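Local structure of phosphate ABC transporter, phosphate-binding protein (Clostridium perfringens, 4Q8R) at residues V14-E19 with S174-D179; E23-K26 with D31-I34; A43-A48 with A58-K63; N149-D154 with K160-G165; V185-V190 with Y202-P207. The protein probably binds inorganic phosphate with high affinity and delivers it to the membrane part of an ABC-type phosphate transporter. All coordinates share one frame; numbering follows the deposited sequence. Where two conformers were deposited one is given.

Contact 1: residues V14-E19 with S174-D179; sequences VGPVME and SFSYVD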
# COMPACT_ATOMS: atom_id res chain seq x y z
N VAL A 14 -4.13 3.52 0.53
CA VAL A 14 -5.03 4.10 1.55
C VAL A 14 -6.36 4.47 0.98
O VAL A 14 -7.31 4.63 1.76
CB VAL A 14 -4.35 5.34 2.26
CG1 VAL A 14 -5.18 5.89 3.44
CG2 VAL A 14 -3.02 4.95 2.84
N GLY A 15 -6.50 4.60 -0.33
CA GLY A 15 -7.73 5.09 -0.94
C GLY A 15 -9.02 4.35 -0.52
O GLY A 15 -9.99 5.01 -0.13
N PRO A 16 -9.03 2.98 -0.53
CA PRO A 16 -10.29 2.30 -0.22
C PRO A 16 -10.72 2.63 1.22
O PRO A 16 -11.90 2.99 1.44
CB PRO A 16 -9.93 0.82 -0.36
CG PRO A 16 -8.96 0.87 -1.57
CD PRO A 16 -8.10 2.07 -1.24
N VAL A 17 -9.80 2.59 2.17
CA VAL A 17 -10.20 2.89 3.57
C VAL A 17 -10.55 4.33 3.79
O VAL A 17 -11.50 4.65 4.53
CB VAL A 17 -9.18 2.36 4.60
CG1 VAL A 17 -7.86 3.13 4.66
CG2 VAL A 17 -9.80 2.31 6.01
N MET A 18 -9.81 5.25 3.19
CA MET A 18 -10.17 6.62 3.31
C MET A 18 -11.55 6.95 2.75
O MET A 18 -12.33 7.76 3.37
CB MET A 18 -9.10 7.50 2.57
CG MET A 18 -9.16 8.98 3.02
SD MET A 18 -8.76 9.24 4.79
CE MET A 18 -7.13 8.67 4.93
N GLU A 19 -11.93 6.32 1.62
CA GLU A 19 -13.28 6.53 1.06
C GLU A 19 -14.35 5.98 2.07
O GLU A 19 -15.39 6.61 2.32
CB GLU A 19 -13.48 5.80 -0.27
CG GLU A 19 -12.59 6.29 -1.43
CD GLU A 19 -12.77 5.46 -2.71
OE1 GLU A 19 -13.63 4.52 -2.76
OE2 GLU A 19 -12.07 5.78 -3.67
N SER A 174 -1.25 -3.72 -1.43
CA SER A 174 -1.87 -3.72 -0.10
C SER A 174 -2.90 -4.88 0.04
O SER A 174 -3.66 -5.15 -0.89
CB SER A 174 -2.61 -2.41 0.09
OG SER A 174 -3.54 -2.46 1.17
N PHE A 175 -2.95 -5.46 1.23
CA PHE A 175 -3.93 -6.49 1.54
C PHE A 175 -5.35 -5.97 1.27
O PHE A 175 -6.29 -6.78 1.01
CB PHE A 175 -3.88 -6.81 3.02
CG PHE A 175 -2.75 -7.68 3.49
CD1 PHE A 175 -1.66 -8.06 2.68
CD2 PHE A 175 -2.77 -8.15 4.85
CE1 PHE A 175 -0.67 -8.85 3.19
CE2 PHE A 175 -1.80 -8.99 5.33
CZ PHE A 175 -0.71 -9.32 4.50
N SER A 176 -5.55 -4.64 1.38
CA SER A 176 -6.83 -3.99 1.14
C SER A 176 -7.43 -4.29 -0.24
O SER A 176 -8.62 -4.21 -0.47
CB SER A 176 -6.75 -2.46 1.37
OG SER A 176 -7.98 -1.97 1.67
N TYR A 177 -6.54 -4.60 -1.20
CA TYR A 177 -6.96 -4.89 -2.57
C TYR A 177 -7.02 -6.37 -2.88
O TYR A 177 -7.41 -6.74 -3.98
CB TYR A 177 -5.99 -4.26 -3.57
CG TYR A 177 -6.13 -2.75 -3.71
CD1 TYR A 177 -5.69 -1.88 -2.71
CD2 TYR A 177 -6.73 -2.22 -4.85
CE1 TYR A 177 -5.81 -0.49 -2.88
CE2 TYR A 177 -6.89 -0.87 -5.00
CZ TYR A 177 -6.44 0.00 -4.03
OH TYR A 177 -6.56 1.34 -4.33
N VAL A 178 -6.61 -7.22 -1.96
CA VAL A 178 -6.57 -8.68 -2.25
C VAL A 178 -7.98 -9.24 -2.18
O VAL A 178 -8.72 -8.91 -1.29
CB VAL A 178 -5.63 -9.44 -1.31
CG1 VAL A 178 -5.71 -10.94 -1.59
CG2 VAL A 178 -4.18 -8.95 -1.48
N ASP A 179 -8.39 -10.02 -3.17
CA ASP A 179 -9.63 -10.72 -3.12
C ASP A 179 -9.44 -12.00 -3.85
O ASP A 179 -8.30 -12.35 -4.17
CB ASP A 179 -10.79 -9.90 -3.73
CG ASP A 179 -10.53 -9.49 -5.18
OD1 ASP A 179 -9.74 -10.16 -5.86
OD2 ASP A 179 -11.11 -8.51 -5.62
O HOH W 1 -7.35 0.86 2.09
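P16 lays its ring against the hydroxyl end of the Y177 ring, and this pair makes up most of the contact between 14-19 and 174-179. CG of P16 lies 3.6 Å from CZ of Y177, and CD of P16 lies 3.5 Å from OH of Y177, so the two carbons at the outer corner of the pyrrolidine touch the phenol end. They come to the ring obliquely, and the two side chains run at about a right angle to each other. The tyrosine gets there through chi1 of -75°, which sets CG opposite its own carbonyl carbon and swings the ring back toward the helix start. Its hydroxyl is hydrogen-bonded to the backbone oxygen of T12, which probably helps to hold the ring beside the proline.

S176 adds a looser contact, its OG 4.0 Å from CB of P16. A water bridges the two segments: it accepts from N of V17 at 3.0 Å and donates to OG of S176 at 2.9 Å. OG of S176 also bonds to the backbone oxygen of E240. N of S176 donates to OG of S174 at 3.0 Å, forming an ST turn at the start of the 3-10 segment 175-177.

The contact thus joins the N-terminal end of helix 15-28 to the loop between strands 169-174 and 182-187, and E240, just after helix 231-239, touches both segments.

Contact 2: residues E23-K26 with D31-I34; sequences EAFK and DVSI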
# COMPACT_ATOMS: atom_id res chain seq x y z
N GLU A 23 -17.29 8.17 4.02
CA GLU A 23 -18.73 8.00 3.88
C GLU A 23 -19.33 7.85 5.26
O GLU A 23 -20.46 8.31 5.52
CB GLU A 23 -19.08 6.80 3.01
CG GLU A 23 -18.62 6.91 1.54
CD GLU A 23 -18.84 8.28 0.84
OE1 GLU A 23 -18.06 8.73 -0.08
OE2 GLU A 23 -19.81 8.94 1.15
N ALA A 24 -18.62 7.19 6.14
CA ALA A 24 -19.17 6.98 7.50
C ALA A 24 -19.19 8.31 8.26
O ALA A 24 -20.13 8.61 9.01
CB ALA A 24 -18.41 5.92 8.24
N PHE A 25 -18.12 9.09 8.11
CA PHE A 25 -18.02 10.40 8.72
C PHE A 25 -19.13 11.36 8.26
O PHE A 25 -19.56 12.27 9.07
CB PHE A 25 -16.63 10.98 8.40
CG PHE A 25 -16.33 12.27 9.09
CD1 PHE A 25 -16.18 12.32 10.49
CD2 PHE A 25 -16.11 13.44 8.34
CE1 PHE A 25 -15.86 13.53 11.13
CE2 PHE A 25 -15.78 14.63 8.96
CZ PHE A 25 -15.65 14.68 10.36
N LYS A 26 -19.62 11.19 7.03
CA LYS A 26 -20.69 12.03 6.48
C LYS A 26 -21.93 11.92 7.35
O LYS A 26 -22.69 12.90 7.46
CB LYS A 26 -21.03 11.67 5.02
CG LYS A 26 -21.89 12.69 4.30
CD LYS A 26 -21.15 13.99 4.02
CE LYS A 26 -22.01 15.01 3.30
NZ LYS A 26 -21.24 16.26 2.97
N ASP A 31 -22.18 18.42 7.35
CA ASP A 31 -21.76 19.65 6.71
C ASP A 31 -20.31 19.65 6.35
O ASP A 31 -19.85 20.63 5.83
CB ASP A 31 -22.08 20.87 7.56
CG ASP A 31 -23.62 21.09 7.75
OD1 ASP A 31 -24.45 20.56 6.97
OD2 ASP A 31 -24.03 21.81 8.66
N VAL A 32 -19.58 18.56 6.57
CA VAL A 32 -18.23 18.47 6.05
C VAL A 32 -18.20 17.61 4.76
O VAL A 32 -18.96 16.65 4.59
CB VAL A 32 -17.26 17.94 7.13
CG1 VAL A 32 -15.86 17.70 6.56
CG2 VAL A 32 -17.17 18.92 8.30
N SER A 33 -17.35 18.02 3.83
CA SER A 33 -17.08 17.21 2.66
C SER A 33 -15.59 16.89 2.59
O SER A 33 -14.70 17.79 2.82
CB SER A 33 -17.57 17.91 1.40
OG SER A 33 -18.94 18.29 1.51
N ILE A 34 -15.33 15.63 2.32
CA ILE A 34 -13.98 15.12 2.24
C ILE A 34 -13.70 14.82 0.77
O ILE A 34 -14.45 14.06 0.15
CB ILE A 34 -13.78 13.78 3.01
CG1 ILE A 34 -14.17 13.94 4.44
CG2 ILE A 34 -12.35 13.33 2.94
CD1 ILE A 34 -13.44 14.96 5.18
O HOH W 2 -22.41 18.28 1.89
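K26 and F25, near the end of helix 15-28, meet segment 31-34 differently, one through a charged tip and the other through a ring edge. In K26, chi1 of -167° places CG beside the carbonyl carbon, and a bend at chi2 (70°) turns the chain toward 31-34; beyond it the chain is straight. CB and CG make no close approach to the other segment. CD is the first atom to arrive, 3.5 Å from O of V32, and CE follows at 3.7 Å from the same oxygen. NZ completes the approach with a hydrogen bond to O of V32 at 2.8 Å. The ammonium sits above the carbonyl plane, 45° out of it, and therefore does not use a lone pair. It is gripped further by the backbone oxygen of P30 and by a water 2.6 Å from NZ, so three oxygens surround NZ.

F25 meets the same V32, but through its side chain. Its CE2 is 3.9 Å from CG1 of V32, which lies at the ring edge and in its plane, while CG1 of I34 comes obliquely to CD2 of F25 at 4.4 Å.

Helix 15-28 is thereby held to the chain that returns into strand 34-38. On the apolar side, F224 of helix 219-229 meets both F25 and I34, while V6 of strand 6-10 packs on V32 and I34.

Contact 3: residues A43-A48 with A58-K63; sequences AGIKNA and ASRDLK. With ZN (zinc ion), chain F; PO4 (phosphate ion), chain B.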
# COMPACT_ATOMS: atom_id res chain seq x y z
N ALA A 43 3.42 11.84 -4.07
CA ALA A 43 2.75 13.03 -4.55
C ALA A 43 1.80 13.60 -3.48
O ALA A 43 1.61 14.80 -3.37
CB ALA A 43 2.01 12.74 -5.82
N GLY A 44 1.15 12.73 -2.73
CA GLY A 44 0.28 13.26 -1.69
C GLY A 44 1.08 13.95 -0.57
O GLY A 44 0.67 14.99 -0.07
N ILE A 45 2.22 13.40 -0.20
CA ILE A 45 3.12 13.99 0.78
C ILE A 45 3.58 15.34 0.30
O ILE A 45 3.56 16.35 1.07
CB ILE A 45 4.31 13.11 1.11
CG1 ILE A 45 3.88 11.83 1.86
CG2 ILE A 45 5.33 13.85 1.94
CD1 ILE A 45 4.91 10.74 1.84
N LYS A 46 3.99 15.41 -0.96
CA LYS A 46 4.39 16.70 -1.53
C LYS A 46 3.25 17.72 -1.58
O LYS A 46 3.47 18.95 -1.30
CB LYS A 46 4.88 16.45 -2.95
CG LYS A 46 5.33 17.71 -3.63
CD LYS A 46 6.52 18.28 -2.90
CE LYS A 46 7.86 17.67 -3.27
NZ LYS A 46 8.65 18.89 -3.29
N ASN A 47 2.03 17.25 -1.88
CA ASN A 47 0.88 18.15 -1.83
C ASN A 47 0.63 18.70 -0.40
O ASN A 47 0.29 19.89 -0.21
CB ASN A 47 -0.38 17.48 -2.33
CG ASN A 47 -0.45 17.41 -3.84
OD1 ASN A 47 0.27 18.14 -4.55
ND2 ASN A 47 -1.35 16.56 -4.34
N ALA A 48 0.83 17.86 0.60
CA ALA A 48 0.74 18.34 1.98
C ALA A 48 1.87 19.32 2.34
O ALA A 48 1.60 20.33 2.99
CB ALA A 48 0.69 17.17 2.97
N ALA A 58 -0.17 8.64 3.13
CA ALA A 58 1.04 7.89 2.76
C ALA A 58 0.99 6.45 3.28
O ALA A 58 0.44 6.17 4.40
CB ALA A 58 2.22 8.56 3.32
N SER A 59 1.58 5.57 2.51
CA SER A 59 1.68 4.14 2.88
C SER A 59 3.14 3.75 3.11
O SER A 59 3.55 2.57 2.99
CB SER A 59 1.04 3.30 1.81
OG SER A 59 1.75 3.39 0.59
N ARG A 60 3.96 4.75 3.44
CA ARG A 60 5.34 4.54 3.90
C ARG A 60 5.61 5.61 4.95
O ARG A 60 4.84 6.59 5.05
CB ARG A 60 6.36 4.71 2.76
CG ARG A 60 6.28 6.04 2.04
CD ARG A 60 7.58 6.32 1.34
NE ARG A 60 7.54 7.44 0.44
CZ ARG A 60 7.77 8.70 0.77
NH1 ARG A 60 8.04 9.01 2.05
NH2 ARG A 60 7.79 9.62 -0.18
N ASP A 61 6.67 5.45 5.72
CA ASP A 61 7.04 6.51 6.61
C ASP A 61 7.53 7.73 5.80
O ASP A 61 7.95 7.60 4.65
CB ASP A 61 8.14 6.07 7.52
CG ASP A 61 8.20 6.91 8.74
OD1 ASP A 61 7.44 7.90 8.90
OD2 ASP A 61 9.03 6.59 9.56
N LEU A 62 7.52 8.89 6.42
CA LEU A 62 8.08 10.10 5.79
C LEU A 62 9.58 9.99 5.70
O LEU A 62 10.22 9.36 6.55
CB LEU A 62 7.77 11.34 6.62
CG LEU A 62 6.33 11.76 6.74
CD1 LEU A 62 6.22 13.12 7.42
CD2 LEU A 62 5.73 11.80 5.34
N LYS A 63 10.13 10.64 4.69
CA LYS A 63 11.58 10.85 4.64
C LYS A 63 11.91 12.04 5.53
O LYS A 63 11.07 12.90 5.78
CB LYS A 63 12.00 11.10 3.21
CG LYS A 63 11.66 9.93 2.25
CD LYS A 63 11.83 10.38 0.81
CE LYS A 63 11.39 9.38 -0.25
NZ LYS A 63 12.55 8.85 -0.96
ZN ZN F . 7.44 9.04 10.56
P PO4 B . 0.87 3.85 -2.82
O1 PO4 B . 1.72 5.06 -2.41
O2 PO4 B . -0.09 4.21 -3.93
O3 PO4 B . 1.76 2.65 -3.12
O4 PO4 B . 0.05 3.42 -1.55
O HOH W 3 6.70 7.61 11.26
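A single methyl group, CD1 of I45, rests over one face of the R60 guanidinium, an aliphatic group against a charged one. It lies 3.3 Å above the plane, displaced toward the rim, and its nearest guanidinium atom is NH1 of R60 at 3.6 Å. The opposite face receives CE of K63, so the flat group is sandwiched between two aliphatic carbons. The same I45 methyl also touches CB of A58 at 3.8 Å and CD2 of L62 at 3.7 Å. With chi1 of -67°, CG1 of I45 stands opposite the carbonyl carbon, sending the longer branch from the helix into this group of side chains.

R60 starts between its backbone N and carbonyl carbon (chi1 56°) and then runs extended to NE. Its NH1 donates to O of D61 at 3.0 Å, a bond lying within 5° of the guanidinium plane. E66 supplies a salt bridge to NH1 as well, and S42 OG accepts from NH2.

Two bound groups flank this packing. S59 OG donates to O4 of the phosphate ion at 2.7 Å, joining S11, T12, S13, S41, S129 and T131 around that anion. D61 OD1 binds a zinc ion at 2.0 Å together with a water and E73. The arginine's charge is probably offset by E66 while its faces lie against carbon, an arrangement that may favour a fixed guanidinium orientation beside the phosphate-binding S59.

Contact 4: residues N149-D154 with K160-G165; sequences NSQISD and KSLVQG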
# COMPACT_ATOMS: atom_id res chain seq x y z
N ASN A 149 13.50 -5.64 -17.05
CA ASN A 149 12.34 -6.26 -17.70
C ASN A 149 11.06 -6.16 -16.88
O ASN A 149 10.08 -6.70 -17.26
CB ASN A 149 12.69 -7.70 -17.98
CG ASN A 149 13.81 -7.76 -19.03
OD1 ASN A 149 13.77 -7.01 -19.99
ND2 ASN A 149 14.74 -8.68 -18.88
N SER A 150 11.06 -5.41 -15.79
CA SER A 150 9.85 -5.21 -14.95
C SER A 150 8.84 -4.38 -15.75
O SER A 150 9.20 -3.40 -16.39
CB SER A 150 10.23 -4.47 -13.69
OG SER A 150 9.06 -4.41 -12.83
N GLN A 151 7.57 -4.76 -15.75
CA GLN A 151 6.48 -3.92 -16.16
C GLN A 151 6.24 -2.90 -15.01
O GLN A 151 6.52 -3.23 -13.87
CB GLN A 151 5.18 -4.73 -16.31
CG GLN A 151 5.33 -5.82 -17.33
CD GLN A 151 5.59 -5.24 -18.68
OE1 GLN A 151 4.79 -4.42 -19.16
NE2 GLN A 151 6.69 -5.63 -19.29
N ILE A 152 5.83 -1.70 -15.35
CA ILE A 152 5.50 -0.71 -14.42
C ILE A 152 4.02 -0.47 -14.52
O ILE A 152 3.49 -0.08 -15.60
CB ILE A 152 6.30 0.60 -14.65
CG1 ILE A 152 7.77 0.27 -14.64
CG2 ILE A 152 5.86 1.68 -13.60
CD1 ILE A 152 8.31 -0.14 -13.34
N SER A 153 3.34 -0.59 -13.37
CA SER A 153 1.90 -0.31 -13.31
C SER A 153 1.67 0.89 -12.40
O SER A 153 2.20 0.93 -11.24
CB SER A 153 1.14 -1.49 -12.67
OG SER A 153 1.05 -2.58 -13.55
N ASP A 154 0.84 1.81 -12.85
CA ASP A 154 0.62 3.05 -12.16
C ASP A 154 -0.59 2.89 -11.27
O ASP A 154 -1.72 2.94 -11.73
CB ASP A 154 0.40 4.18 -13.18
CG ASP A 154 0.46 5.54 -12.58
OD1 ASP A 154 0.66 5.72 -11.34
OD2 ASP A 154 0.36 6.47 -13.40
N LYS A 160 -3.04 -4.77 -9.78
CA LYS A 160 -3.97 -5.88 -9.62
C LYS A 160 -4.49 -6.34 -11.02
O LYS A 160 -4.53 -7.53 -11.30
CB LYS A 160 -5.16 -5.44 -8.75
CG LYS A 160 -6.18 -6.51 -8.44
CD LYS A 160 -7.15 -5.96 -7.42
CE LYS A 160 -8.21 -6.98 -7.13
NZ LYS A 160 -9.20 -6.49 -6.13
N SER A 161 -4.88 -5.39 -11.85
CA SER A 161 -5.45 -5.68 -13.17
C SER A 161 -4.41 -6.41 -14.02
O SER A 161 -4.73 -7.37 -14.71
CB SER A 161 -5.87 -4.41 -13.87
OG SER A 161 -7.04 -3.85 -13.30
N LEU A 162 -3.16 -5.99 -13.96
CA LEU A 162 -2.13 -6.68 -14.74
C LEU A 162 -1.98 -8.17 -14.35
O LEU A 162 -1.93 -9.09 -15.22
CB LEU A 162 -0.81 -5.91 -14.70
CG LEU A 162 0.09 -6.08 -15.92
CD1 LEU A 162 -0.67 -5.75 -17.18
CD2 LEU A 162 1.37 -5.26 -15.78
N VAL A 163 -1.93 -8.40 -13.05
CA VAL A 163 -1.79 -9.74 -12.50
C VAL A 163 -3.05 -10.56 -12.85
O VAL A 163 -2.95 -11.72 -13.29
CB VAL A 163 -1.50 -9.71 -11.01
CG1 VAL A 163 -1.55 -11.11 -10.41
CG2 VAL A 163 -0.16 -9.07 -10.72
N GLN A 164 -4.22 -9.93 -12.74
CA GLN A 164 -5.46 -10.58 -13.15
C GLN A 164 -5.44 -11.01 -14.61
O GLN A 164 -6.12 -11.97 -14.97
CB GLN A 164 -6.69 -9.73 -12.96
CG GLN A 164 -7.09 -9.54 -11.52
CD GLN A 164 -8.17 -8.46 -11.36
OE1 GLN A 164 -8.22 -7.48 -12.12
NE2 GLN A 164 -9.07 -8.65 -10.38
N GLY A 165 -4.70 -10.26 -15.44
CA GLY A 165 -4.69 -10.47 -16.87
C GLY A 165 -3.58 -11.33 -17.44
O GLY A 165 -3.53 -11.52 -18.68
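Q151 and S153 both meet L162, in a beta-alpha unit where strand 151-153 runs into helix 156-164 and the helix folds back over the strand. Ahead of the touching residues, OG of S150 donates to O of Q151 at 3.0 Å, from above the carbonyl plane and 37° out of it, and also bonds to S124 OG. Q151 directs its CB toward the helix, and CB lies 3.9 Å from CD2 of L162. The chain then bends at chi2 (-63°), and it is this first carbon, not the amide, that makes the contact.

I152 turns its CB away from the helix, as the next residue of an extended strand should, and packs on S124 and E126 instead. S153 faces the helix again, and also packs on V123, N158 and I159.

From the helix, L162 brings one branch to both strand residues. CG stands opposite the backbone N, and CD2 is directed between Q151 and S153; V123 of the adjoining strand 121-125 touches the same leucine. That strand runs parallel to 151-153, with backbone bonds from Q151 and S153 to S124. L162 was deposited in two conformers, so the branch position applies to the one described. In it, CD2 of L162 lies 3.5 Å from OG of S153, and CB of L162 lies 4.0 Å from that same oxygen.

Contact 5: residues V185-V190 with Y202-P207; sequences VKVDGV and YKVSRP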
# COMPACT_ATOMS: atom_id res chain seq x y z
N VAL A 185 0.76 -15.08 -2.16
CA VAL A 185 1.64 -16.14 -1.76
C VAL A 185 1.94 -16.09 -0.27
O VAL A 185 1.88 -15.03 0.31
CB VAL A 185 2.98 -16.16 -2.57
CG1 VAL A 185 2.72 -16.20 -4.06
CG2 VAL A 185 3.84 -14.96 -2.24
N LYS A 186 2.22 -17.23 0.36
CA LYS A 186 2.79 -17.21 1.70
C LYS A 186 4.18 -16.61 1.56
O LYS A 186 4.84 -16.79 0.54
CB LYS A 186 2.92 -18.59 2.29
CG LYS A 186 1.57 -19.21 2.56
CD LYS A 186 1.73 -20.65 3.06
CE LYS A 186 0.36 -21.30 3.13
NZ LYS A 186 0.52 -22.73 3.49
N VAL A 187 4.63 -15.90 2.59
CA VAL A 187 5.99 -15.37 2.61
C VAL A 187 6.73 -16.06 3.74
O VAL A 187 6.30 -16.01 4.90
CB VAL A 187 6.02 -13.85 2.70
CG1 VAL A 187 7.46 -13.41 2.90
CG2 VAL A 187 5.39 -13.23 1.44
N ASP A 188 7.79 -16.78 3.43
CA ASP A 188 8.58 -17.50 4.39
C ASP A 188 7.61 -18.48 5.13
O ASP A 188 7.67 -18.65 6.36
CB ASP A 188 9.28 -16.56 5.42
CG ASP A 188 10.54 -15.78 4.85
OD1 ASP A 188 11.07 -16.00 3.77
OD2 ASP A 188 11.11 -14.91 5.55
N GLY A 189 6.68 -19.06 4.39
CA GLY A 189 5.71 -20.01 4.95
C GLY A 189 4.55 -19.46 5.77
O GLY A 189 3.74 -20.24 6.30
N VAL A 190 4.42 -18.12 5.80
CA VAL A 190 3.39 -17.42 6.57
C VAL A 190 2.31 -16.84 5.65
O VAL A 190 2.61 -16.08 4.72
CB VAL A 190 4.00 -16.27 7.37
CG1 VAL A 190 2.95 -15.54 8.17
CG2 VAL A 190 5.11 -16.77 8.28
N TYR A 202 4.26 -12.34 9.59
CA TYR A 202 4.26 -11.90 8.19
C TYR A 202 5.07 -10.61 8.08
O TYR A 202 4.70 -9.62 8.66
CB TYR A 202 2.81 -11.66 7.65
CG TYR A 202 2.81 -11.44 6.13
CD1 TYR A 202 2.79 -12.49 5.23
CD2 TYR A 202 2.90 -10.13 5.59
CE1 TYR A 202 2.86 -12.26 3.87
CE2 TYR A 202 2.90 -9.89 4.22
CZ TYR A 202 2.88 -10.96 3.36
OH TYR A 202 2.91 -10.75 2.01
N LYS A 203 6.16 -10.63 7.29
CA LYS A 203 7.21 -9.68 7.43
C LYS A 203 7.05 -8.45 6.56
O LYS A 203 7.76 -7.46 6.75
CB LYS A 203 8.56 -10.40 7.10
CG LYS A 203 9.05 -11.42 8.14
CD LYS A 203 9.12 -10.83 9.55
CE LYS A 203 9.50 -11.88 10.58
NZ LYS A 203 9.12 -11.46 11.96
N VAL A 204 6.14 -8.47 5.60
CA VAL A 204 6.05 -7.37 4.67
C VAL A 204 4.85 -6.49 5.04
O VAL A 204 3.69 -6.78 4.72
CB VAL A 204 5.97 -7.82 3.20
CG1 VAL A 204 6.46 -6.68 2.29
CG2 VAL A 204 6.83 -9.06 2.91
N SER A 205 5.15 -5.37 5.69
CA SER A 205 4.10 -4.49 6.18
C SER A 205 4.62 -3.08 6.38
O SER A 205 5.83 -2.86 6.41
CB SER A 205 3.55 -5.07 7.51
OG SER A 205 4.50 -5.02 8.54
N ARG A 206 3.71 -2.13 6.57
CA ARG A 206 4.08 -0.73 6.62
C ARG A 206 2.92 0.09 7.24
O ARG A 206 1.78 -0.41 7.31
CB ARG A 206 4.50 -0.20 5.22
CG ARG A 206 3.73 -0.76 4.06
CD ARG A 206 2.29 -0.22 4.06
NE ARG A 206 1.47 -0.73 2.97
CZ ARG A 206 1.57 -0.34 1.71
NH1 ARG A 206 0.77 -0.87 0.83
NH2 ARG A 206 2.52 0.56 1.33
N PRO A 207 3.21 1.28 7.76
CA PRO A 207 2.10 2.12 8.27
C PRO A 207 1.31 2.81 7.17
O PRO A 207 1.81 3.08 6.05
CB PRO A 207 2.83 3.20 9.09
CG PRO A 207 4.15 3.39 8.32
CD PRO A 207 4.52 1.94 7.94
O HOH W 4 1.77 -12.31 0.01
O HOH W 5 6.75 -13.69 6.50
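V190 and Y202 bring the two backbones closest, with their CA atoms 5.8 Å apart. Segment 185-190 leaves the end of strand 182-187 through a type I' turn from V187 to V190, with D188 and G189 both at positive phi. Both bonds of the V187/V190 pair close the turn: N of V187 donates to O of V190, and N of V190 donates to O of V187. Segment 202-207 approaches as loop and becomes strand at S205. Between the segments a water bridges backbone to backbone, donating to O of V187 at 2.9 Å and accepting from N of K203 at 3.2 Å.

The tight turn is a two-residue beta-hairpin loop in form, and it presents its two flanking valines to Y202. CG2 of V187 lies 3.6 Å from CE1 of Y202 and reaches the ring obliquely, the two side chains crossing at about a right angle. At the other end, CG1 of V190 packs 3.9 Å from CB of Y202. O of V190 lies in the ring plane at its edge, 3.6 Å from CD1 of Y202.

Chi1 of -171° sets CG of Y202 opposite its backbone N and brings the ring to V187. The phenol OH then accepts from a second water at 2.8 Å, which also donates to O of V185, and it is hydrogen-bonded to I81 O in strand 71-86. F175 meets this ring edge-to-face. A looser touch, CG1 of V187 to CG2 of V204 at 4.4 Å, continues the packing toward I138 of helix 130-139.

Overall arrangement
Contact 3 is the one that reaches the bound phosphate ion, through S59, and it meets contact 5 where R206 NH2 lies 2.8 Å from S59 O, although their centres are about 23 Å apart. R206 also bonds to T131, another phosphate partner. Contact 1 touches three others: V14 packs on A58 of contact 3, F175 CZ lies 3.7 Å from Y202 CE2 of contact 5, and D179 OD2 forms a 2.8 Å salt bridge with K160 NZ of contact 4. Contact 2 shares helix 15-28 with contact 1 but lies farther out, its centre about 34 Å from that of contact 5, on the opposite side of the chain's centre.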